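Local coordinates for protein pumilio homology domain family member 4 (Saccharomyces cerevisiae, PDB 3BWT) that binds mRNA through its Pumilio homology domain, the single-stranded RNA-binding part of the longer protein that this chain represents, at residues F151-I156 against D186-K191; D162-R167 against D197-D202. All coordinates share one frame; numbering follows the deposited sequence.

Overall arrangement
Contacts 1 and 2 join the same two neighbouring parts of the Pumilio homology domain at two levels, their centres about 15 Å apart. Along the chain the segments alternate: 151-156, 162-167, 186-191, 197-202. Helix 146-158 is followed directly by helix 160-164, and helix 182-193 by helix 196-200, so each helical pair supplies one side of both contacts. Contact 1 is a buried helix-to-helix packing; contact 2 lies where the short helices end and the chain turns toward the next helix. On the first side the two sites are joined by packing of Ile156 CG1 on Ile163 CD1, 4.0 Å apart; together the contacts hold adjacent helical pairs of the repeat stack against each other.

Contact 1 (F151-I156 against D186-K191); sequences FIFDAI and DNLCDK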
ATOM      1  N   PHE A 151      11.715  -9.561  -9.007  1.00 21.25           N
ATOM      2  CA  PHE A 151      10.718 -10.536  -9.423  1.00 21.00           C
ATOM      3  C   PHE A 151       9.305 -10.009  -9.228  1.00 25.78           C
ATOM      4  O   PHE A 151       8.384 -10.391  -9.957  1.00 29.58           O
ATOM      5  CB  PHE A 151      10.891 -11.860  -8.667  1.00 26.18           C
ATOM      6  CG  PHE A 151      10.492 -11.796  -7.214  1.00 21.19           C
ATOM      7  CD1 PHE A 151      11.372 -11.315  -6.261  1.00 21.58           C
ATOM      8  CD2 PHE A 151       9.238 -12.229  -6.806  1.00 22.60           C
ATOM      9  CE1 PHE A 151      11.009 -11.256  -4.919  1.00 24.65           C
ATOM     10  CE2 PHE A 151       8.864 -12.173  -5.467  1.00 22.06           C
ATOM     11  CZ  PHE A 151       9.754 -11.687  -4.519  1.00 21.18           C
ATOM     12  N   ILE A 152       9.136  -9.138  -8.238  1.00 21.02           N
ATOM     13  CA  ILE A 152       7.830  -8.574  -7.943  1.00 19.67           C
ATOM     14  C   ILE A 152       7.424  -7.614  -9.058  1.00 23.42           C
ATOM     15  O   ILE A 152       6.300  -7.667  -9.552  1.00 26.53           O
ATOM     16  CB  ILE A 152       7.810  -7.895  -6.561  1.00 18.43           C
ATOM     17  CG1 ILE A 152       8.028  -8.952  -5.475  1.00 18.17           C
ATOM     18  CG2 ILE A 152       6.494  -7.180  -6.337  1.00 18.06           C
ATOM     19  CD1 ILE A 152       8.427  -8.429  -4.124  1.00 17.63           C
ATOM     20  N   PHE A 153       8.354  -6.764  -9.475  1.00 23.48           N
ATOM     21  CA  PHE A 153       8.121  -5.872 -10.605  1.00 22.06           C
ATOM     22  C   PHE A 153       7.859  -6.655 -11.880  1.00 24.91           C
ATOM     23  O   PHE A 153       7.022  -6.265 -12.689  1.00 27.49           O
ATOM     24  CB  PHE A 153       9.317  -4.941 -10.813  1.00 22.71           C
ATOM     25  CG  PHE A 153       9.310  -3.740  -9.918  1.00 18.97           C
ATOM     26  CD1 PHE A 153       9.832  -3.808  -8.644  1.00 18.99           C
ATOM     27  CD2 PHE A 153       8.782  -2.543 -10.354  1.00 18.60           C
ATOM     28  CE1 PHE A 153       9.824  -2.706  -7.826  1.00 19.63           C
ATOM     29  CE2 PHE A 153       8.771  -1.435  -9.535  1.00 18.95           C
ATOM     30  CZ  PHE A 153       9.288  -1.515  -8.273  1.00 18.68           C
ATOM     31  N   ASP A 154       8.581  -7.756 -12.063  1.00 25.19           N
ATOM     32  CA  ASP A 154       8.406  -8.578 -13.254  1.00 24.97           C
ATOM     33  C   ASP A 154       7.006  -9.191 -13.280  1.00 30.04           C
ATOM     34  O   ASP A 154       6.300  -9.122 -14.290  1.00 28.86           O
ATOM     35  CB  ASP A 154       9.466  -9.680 -13.322  1.00 23.81           C
ATOM     36  CG  ASP A 154      10.874  -9.137 -13.515  1.00 31.86           C
ATOM     37  OD1 ASP A 154      11.026  -7.963 -13.912  1.00 34.10           O
ATOM     38  OD2 ASP A 154      11.837  -9.896 -13.273  1.00 35.55           O
ATOM     39  N   ALA A 155       6.603  -9.786 -12.164  1.00 28.89           N
ATOM     40  CA  ALA A 155       5.298 -10.431 -12.079  1.00 29.57           C
ATOM     41  C   ALA A 155       4.172  -9.424 -12.272  1.00 29.11           C
ATOM     42  O   ALA A 155       3.146  -9.727 -12.884  1.00 29.37           O
ATOM     43  CB  ALA A 155       5.148 -11.152 -10.746  1.00 25.88           C
ATOM     44  N   ILE A 156       4.367  -8.225 -11.736  1.00 26.50           N
ATOM     45  CA  ILE A 156       3.372  -7.172 -11.869  1.00 34.17           C
ATOM     46  C   ILE A 156       3.262  -6.706 -13.323  1.00 35.40           C
ATOM     47  O   ILE A 156       2.167  -6.509 -13.841  1.00 33.48           O
ATOM     48  CB  ILE A 156       3.676  -5.981 -10.936  1.00 24.08           C
ATOM     49  CG1 ILE A 156       3.311  -6.329  -9.499  1.00 19.67           C
ATOM     50  CG2 ILE A 156       2.875  -4.764 -11.347  1.00 35.78           C
ATOM     51  CD1 ILE A 156       3.696  -5.263  -8.521  1.00 19.70           C
ATOM     52  N   ASP A 186       9.977   3.496 -13.377  1.00 22.65           N
ATOM     53  CA  ASP A 186       9.672   4.019 -14.702  1.00 24.51           C
ATOM     54  C   ASP A 186       9.018   2.948 -15.572  1.00 24.00           C
ATOM     55  O   ASP A 186       7.958   3.173 -16.152  1.00 22.78           O
ATOM     56  CB  ASP A 186      10.934   4.556 -15.378  1.00 26.73           C
ATOM     57  CG  ASP A 186      11.247   5.995 -14.985  1.00 29.41           C
ATOM     58  OD1 ASP A 186      10.589   6.539 -14.071  1.00 25.62           O
ATOM     59  OD2 ASP A 186      12.165   6.586 -15.598  1.00 42.20           O
ATOM     60  N   ASN A 187       9.640   1.779 -15.661  1.00 24.45           N
ATOM     61  CA  ASN A 187       9.055   0.707 -16.454  1.00 27.78           C
ATOM     62  C   ASN A 187       7.649   0.358 -15.971  1.00 26.35           C
ATOM     63  O   ASN A 187       6.773   0.030 -16.769  1.00 29.52           O
ATOM     64  CB  ASN A 187       9.958  -0.525 -16.478  1.00 30.03           C
ATOM     65  CG  ASN A 187      11.176  -0.336 -17.372  1.00 44.12           C
ATOM     66  OD1 ASN A 187      11.164   0.485 -18.291  1.00 39.95           O
ATOM     67  ND2 ASN A 187      12.231  -1.099 -17.107  1.00 54.93           N
ATOM     68  N   LEU A 188       7.435   0.465 -14.663  1.00 23.04           N
ATOM     69  CA  LEU A 188       6.132   0.195 -14.071  1.00 25.56           C
ATOM     70  C   LEU A 188       5.123   1.295 -14.410  1.00 26.17           C
ATOM     71  O   LEU A 188       3.988   1.011 -14.797  1.00 26.63           O
ATOM     72  CB  LEU A 188       6.264   0.042 -12.551  1.00 33.31           C
ATOM     73  CG  LEU A 188       4.990  -0.154 -11.724  1.00 25.93           C
ATOM     74  CD1 LEU A 188       4.131  -1.247 -12.309  1.00 18.63           C
ATOM     75  CD2 LEU A 188       5.353  -0.468 -10.287  1.00 23.37           C
ATOM     76  N   CYS A 189       5.537   2.547 -14.272  1.00 20.48           N
ATOM     77  CA  CYS A 189       4.647   3.659 -14.563  1.00 20.46           C
ATOM     78  C   CYS A 189       4.279   3.724 -16.037  1.00 24.29           C
ATOM     79  O   CYS A 189       3.158   4.108 -16.385  1.00 22.13           O
ATOM     80  CB  CYS A 189       5.252   4.973 -14.094  1.00 20.64           C
ATOM     81  SG  CYS A 189       5.327   5.117 -12.302  1.00 22.62           S
ATOM     82  N   ASP A 190       5.215   3.341 -16.901  1.00 25.31           N
ATOM     83  CA  ASP A 190       4.921   3.223 -18.323  1.00 23.54           C
ATOM     84  C   ASP A 190       3.709   2.310 -18.535  1.00 30.41           C
ATOM     85  O   ASP A 190       2.740   2.689 -19.205  1.00 37.41           O
ATOM     86  CB  ASP A 190       6.124   2.669 -19.076  1.00 24.12           C
ATOM     87  CG  ASP A 190       7.246   3.684 -19.229  1.00 27.80           C
ATOM     88  OD1 ASP A 190       7.043   4.876 -18.908  1.00 26.13           O
ATOM     89  OD2 ASP A 190       8.342   3.276 -19.675  1.00 28.47           O
ATOM     90  N   LYS A 191       3.756   1.114 -17.953  1.00 23.57           N
ATOM     91  CA  LYS A 191       2.647   0.170 -18.062  1.00 25.31           C
ATOM     92  C   LYS A 191       1.345   0.744 -17.497  1.00 28.21           C
ATOM     93  O   LYS A 191       0.280   0.676 -18.135  1.00 22.60           O
ATOM     94  CB  LYS A 191       2.996  -1.148 -17.376  1.00 25.88           C
ATOM     95  CG  LYS A 191       4.306  -1.749 -17.872  1.00 32.99           C
ATOM     96  CD  LYS A 191       4.273  -3.263 -17.854  1.00 46.38           C
ATOM     97  CE  LYS A 191       5.418  -3.843 -18.668  1.00 58.39           C
ATOM     98  NZ  LYS A 191       5.066  -5.190 -19.215  1.00 64.90           N
TER
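Phe153 and Leu188 mark the closest approach of the two helical backbones, with 7.3 Å between Phe153 CA and Leu188 CA, where helix 146-158 and helix 182-193 lie side by side and run in broadly the same sense. The touching side chains are all apolar and the contact is small, about 154 Å² summed over both sides, and Leu188 supplies the largest share. Its side chain starts out toward the other helix, with CG anti to the backbone N (chi1 176°), and its two methyl branches reach different partners. CD2 meets the ring of Phe153, at 3.6 Å from Phe153 CE2, while CD1 meets the branch methyl of Ile156, at 3.9 Å from Ile156 CG2. Phe153 does not leave its backbone aimed at Leu188; the ring, set beside its own backbone N (chi1 -82°), brings its CD2-CE2 side nearer, and the two side chains cross at about a right angle. Ile156, one turn further along, offers CG2 rather than its longer branch. All three of these buried side chains also touch Cys176 of helix 169-179, which thus packs against both helices of the contact; Ile156 reaches Leu173 of that helix as well, and Phe153 reaches Leu141 of helix 133-143. A polar tie lies beyond the apolar cluster: Lys191 NZ hydrogen-bonds Ser157 O, near the end of helix 146-158, so the longer lysine chain links the second helix to the first. On its other side, helix 182-193 meets Tyr224 of helix 224-232, whose OH is hydrogen-bonded to Asp190 OD1. Equivalent helices packed side by side, with a helix of another layer against both, are characteristic of the all-helical Pumilio fold, in which successive repeats stack into a curved solenoid.

Contact 2 (D162-R167 against D197-D202); sequences DIATHR and DKLTLD
Leu199 supplies the apolar part of this contact, its CD2 methyl meeting both Ala164 and Thr165. Leu199 CD2 is 3.7 Å from Ala164 CB and 3.8 Å from the methyl CG2 of Thr165. Leu173 of helix 169-179 also touches Ala164. The mixed part pairs Thr165 with Asp202, whose CA atoms are 6.5 Å apart; their side chains cross at about a right angle, and Thr165 CG2 sits against the carboxylate, 3.4 Å from Asp202 CG. The Thr165 hydroxyl turns back to the helix just before it: OG1 lies between the backbone N and the carbonyl carbon (chi1 54°) and hydrogen-bonds Ile161 O. The polar link is indirect: one water donates to Thr165 O at 2.7 Å and to Asp202 OD2 at 3.1 Å. The other carboxylate oxygen, OD1, accepts from the backbone N of Phe204 and of Gly205, capping the turn into helix 205-219. With an alanine in place of Asp202, those two backbone N-H groups would probably be left without this acceptor, the water would lose its link to this segment, and a gap would open beside the Thr165 methyl. The chemistry implies a divided role for one carboxylate: OD1 secures the start of a helix, whose N-H groups probably favour its negative charge, while OD2 holds the bridging water between Pumilio repeats 5 and 6.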
ATOM      1  N   ASP A 162      -5.070  -6.247 -13.482  1.00 25.75           N
ATOM      2  CA  ASP A 162      -5.769  -6.880 -12.367  1.00 36.30           C
ATOM      3  C   ASP A 162      -5.098  -6.637 -11.023  1.00 29.54           C
ATOM      4  O   ASP A 162      -5.768  -6.615  -9.995  1.00 32.58           O
ATOM      5  CB  ASP A 162      -5.959  -8.385 -12.599  1.00 45.31           C
ATOM      6  CG  ASP A 162      -4.737  -9.045 -13.222  1.00 66.84           C
ATOM      7  OD1 ASP A 162      -4.156  -8.465 -14.175  1.00 48.23           O
ATOM      8  OD2 ASP A 162      -4.371 -10.155 -12.763  1.00 71.14           O
ATOM      9  N   ILE A 163      -3.783  -6.462 -11.025  1.00 22.70           N
ATOM     10  CA  ILE A 163      -3.079  -6.202  -9.775  1.00 22.52           C
ATOM     11  C   ILE A 163      -3.252  -4.751  -9.336  1.00 22.41           C
ATOM     12  O   ILE A 163      -3.433  -4.463  -8.153  1.00 19.64           O
ATOM     13  CB  ILE A 163      -1.593  -6.600  -9.854  1.00 21.70           C
ATOM     14  CG1 ILE A 163      -1.386  -7.956  -9.181  1.00 20.63           C
ATOM     15  CG2 ILE A 163      -0.712  -5.561  -9.170  1.00 23.76           C
ATOM     16  CD1 ILE A 163      -0.036  -8.570  -9.442  1.00 20.79           C
ATOM     17  N   ALA A 164      -3.209  -3.847 -10.303  1.00 22.03           N
ATOM     18  CA  ALA A 164      -3.463  -2.437 -10.051  1.00 21.27           C
ATOM     19  C   ALA A 164      -4.900  -2.176  -9.584  1.00 21.61           C
ATOM     20  O   ALA A 164      -5.141  -1.297  -8.755  1.00 21.72           O
ATOM     21  CB  ALA A 164      -3.159  -1.632 -11.297  1.00 21.61           C
ATOM     22  N   THR A 165      -5.854  -2.934 -10.114  1.00 21.39           N
ATOM     23  CA  THR A 165      -7.263  -2.718  -9.781  1.00 21.44           C
ATOM     24  C   THR A 165      -7.746  -3.636  -8.652  1.00 21.63           C
ATOM     25  O   THR A 165      -8.951  -3.821  -8.465  1.00 17.98           O
ATOM     26  CB  THR A 165      -8.183  -2.899 -11.011  1.00 19.91           C
ATOM     27  OG1 THR A 165      -7.944  -4.182 -11.603  1.00 24.87           O
ATOM     28  CG2 THR A 165      -7.938  -1.812 -12.046  1.00 18.33           C
ATOM     29  N   HIS A 166      -6.810  -4.201  -7.899  1.00 17.76           N
ATOM     30  CA  HIS A 166      -7.176  -5.106  -6.832  1.00 17.11           C
ATOM     31  C   HIS A 166      -7.075  -4.416  -5.476  1.00 17.21           C
ATOM     32  O   HIS A 166      -6.202  -3.597  -5.275  1.00 16.64           O
ATOM     33  CB  HIS A 166      -6.294  -6.348  -6.873  1.00 17.78           C
ATOM     34  CG  HIS A 166      -6.785  -7.461  -6.003  1.00 17.98           C
ATOM     35  ND1 HIS A 166      -6.599  -7.477  -4.636  1.00 17.24           N
ATOM     36  CD2 HIS A 166      -7.473  -8.588  -6.302  1.00 16.23           C
ATOM     37  CE1 HIS A 166      -7.146  -8.571  -4.134  1.00 16.23           C
ATOM     38  NE2 HIS A 166      -7.676  -9.262  -5.124  1.00 16.23           N
ATOM     39  N   ARG A 167      -7.971  -4.752  -4.550  1.00 20.02           N
ATOM     40  CA  ARG A 167      -7.983  -4.136  -3.222  1.00 17.90           C
ATOM     41  C   ARG A 167      -6.607  -4.173  -2.563  1.00 16.23           C
ATOM     42  O   ARG A 167      -6.186  -3.202  -1.947  1.00 16.92           O
ATOM     43  CB  ARG A 167      -9.041  -4.779  -2.301  1.00 16.23           C
ATOM     44  CG  ARG A 167      -9.036  -4.217  -0.873  1.00 16.23           C
ATOM     45  CD  ARG A 167     -10.139  -4.779   0.020  1.00 16.23           C
ATOM     46  NE  ARG A 167     -11.472  -4.586  -0.554  1.00 16.23           N
ATOM     47  CZ  ARG A 167     -12.253  -3.542  -0.303  1.00 16.36           C
ATOM     48  NH1 ARG A 167     -11.843  -2.598   0.527  1.00 16.23           N
ATOM     49  NH2 ARG A 167     -13.439  -3.438  -0.885  1.00 16.23           N
ATOM     50  N   ASP A 197      -6.703   5.333 -18.307  1.00 22.85           N
ATOM     51  CA  ASP A 197      -8.147   5.467 -18.488  1.00 27.42           C
ATOM     52  C   ASP A 197      -8.909   4.525 -17.534  1.00 26.71           C
ATOM     53  O   ASP A 197      -9.720   4.970 -16.711  1.00 24.40           O
ATOM     54  CB  ASP A 197      -8.541   5.195 -19.943  1.00 27.16           C
ATOM     55  CG  ASP A 197      -8.207   6.356 -20.881  1.00 37.65           C
ATOM     56  OD1 ASP A 197      -7.537   7.320 -20.454  1.00 36.34           O
ATOM     57  OD2 ASP A 197      -8.621   6.302 -22.061  1.00 43.86           O
ATOM     58  N   LYS A 198      -8.623   3.230 -17.643  1.00 23.03           N
ATOM     59  CA  LYS A 198      -9.257   2.206 -16.813  1.00 24.13           C
ATOM     60  C   LYS A 198      -9.056   2.441 -15.318  1.00 22.08           C
ATOM     61  O   LYS A 198     -10.005   2.374 -14.535  1.00 20.11           O
ATOM     62  CB  LYS A 198      -8.724   0.813 -17.180  1.00 33.64           C
ATOM     63  CG  LYS A 198      -9.170   0.310 -18.549  1.00 62.50           C
ATOM     64  CD  LYS A 198      -9.419  -1.200 -18.544  1.00 61.42           C
ATOM     65  CE  LYS A 198     -10.165  -1.635 -19.801  1.00 73.81           C
ATOM     66  NZ  LYS A 198     -10.891  -2.923 -19.615  1.00 81.19           N
ATOM     67  N   LEU A 199      -7.810   2.694 -14.928  1.00 20.66           N
ATOM     68  CA  LEU A 199      -7.446   2.848 -13.524  1.00 19.79           C
ATOM     69  C   LEU A 199      -8.162   4.007 -12.845  1.00 17.65           C
ATOM     70  O   LEU A 199      -8.520   3.935 -11.683  1.00 17.40           O
ATOM     71  CB  LEU A 199      -5.939   3.063 -13.403  1.00 20.62           C
ATOM     72  CG  LEU A 199      -5.023   1.981 -13.951  1.00 18.54           C
ATOM     73  CD1 LEU A 199      -3.600   2.433 -13.792  1.00 21.31           C
ATOM     74  CD2 LEU A 199      -5.260   0.695 -13.205  1.00 19.40           C
ATOM     75  N   THR A 200      -8.343   5.087 -13.584  1.00 19.38           N
ATOM     76  CA  THR A 200      -8.891   6.317 -13.031  1.00 22.39           C
ATOM     77  C   THR A 200     -10.326   6.103 -12.540  1.00 19.69           C
ATOM     78  O   THR A 200     -10.728   6.636 -11.510  1.00 19.17           O
ATOM     79  CB  THR A 200      -8.802   7.463 -14.081  1.00 23.09           C
ATOM     80  OG1 THR A 200      -7.425   7.678 -14.423  1.00 20.40           O
ATOM     81  CG2 THR A 200      -9.415   8.769 -13.560  1.00 18.55           C
ATOM     82  N   LEU A 201     -11.078   5.295 -13.280  1.00 24.21           N
ATOM     83  CA  LEU A 201     -12.477   5.024 -12.974  1.00 19.18           C
ATOM     84  C   LEU A 201     -12.625   3.874 -11.988  1.00 18.41           C
ATOM     85  O   LEU A 201     -13.727   3.554 -11.547  1.00 19.82           O
ATOM     86  CB  LEU A 201     -13.226   4.690 -14.258  1.00 19.68           C
ATOM     87  CG  LEU A 201     -13.283   5.803 -15.307  1.00 26.80           C
ATOM     88  CD1 LEU A 201     -14.304   5.464 -16.394  1.00 16.83           C
ATOM     89  CD2 LEU A 201     -13.600   7.146 -14.639  1.00 20.29           C
ATOM     90  N   ASP A 202     -11.509   3.259 -11.637  1.00 18.31           N
ATOM     91  CA  ASP A 202     -11.537   2.067 -10.806  1.00 18.62           C
ATOM     92  C   ASP A 202     -11.502   2.388  -9.312  1.00 19.12           C
ATOM     93  O   ASP A 202     -10.794   3.299  -8.891  1.00 18.59           O
ATOM     94  CB  ASP A 202     -10.360   1.169 -11.164  1.00 18.29           C
ATOM     95  CG  ASP A 202     -10.414  -0.144 -10.457  1.00 19.38           C
ATOM     96  OD1 ASP A 202      -9.810  -0.247  -9.368  1.00 19.33           O
ATOM     97  OD2 ASP A 202     -11.094  -1.059 -10.970  1.00 19.73           O
TER
HETATM   98  O   HOH W   1     -11.560  -3.444  -9.000  1.00 17.22           O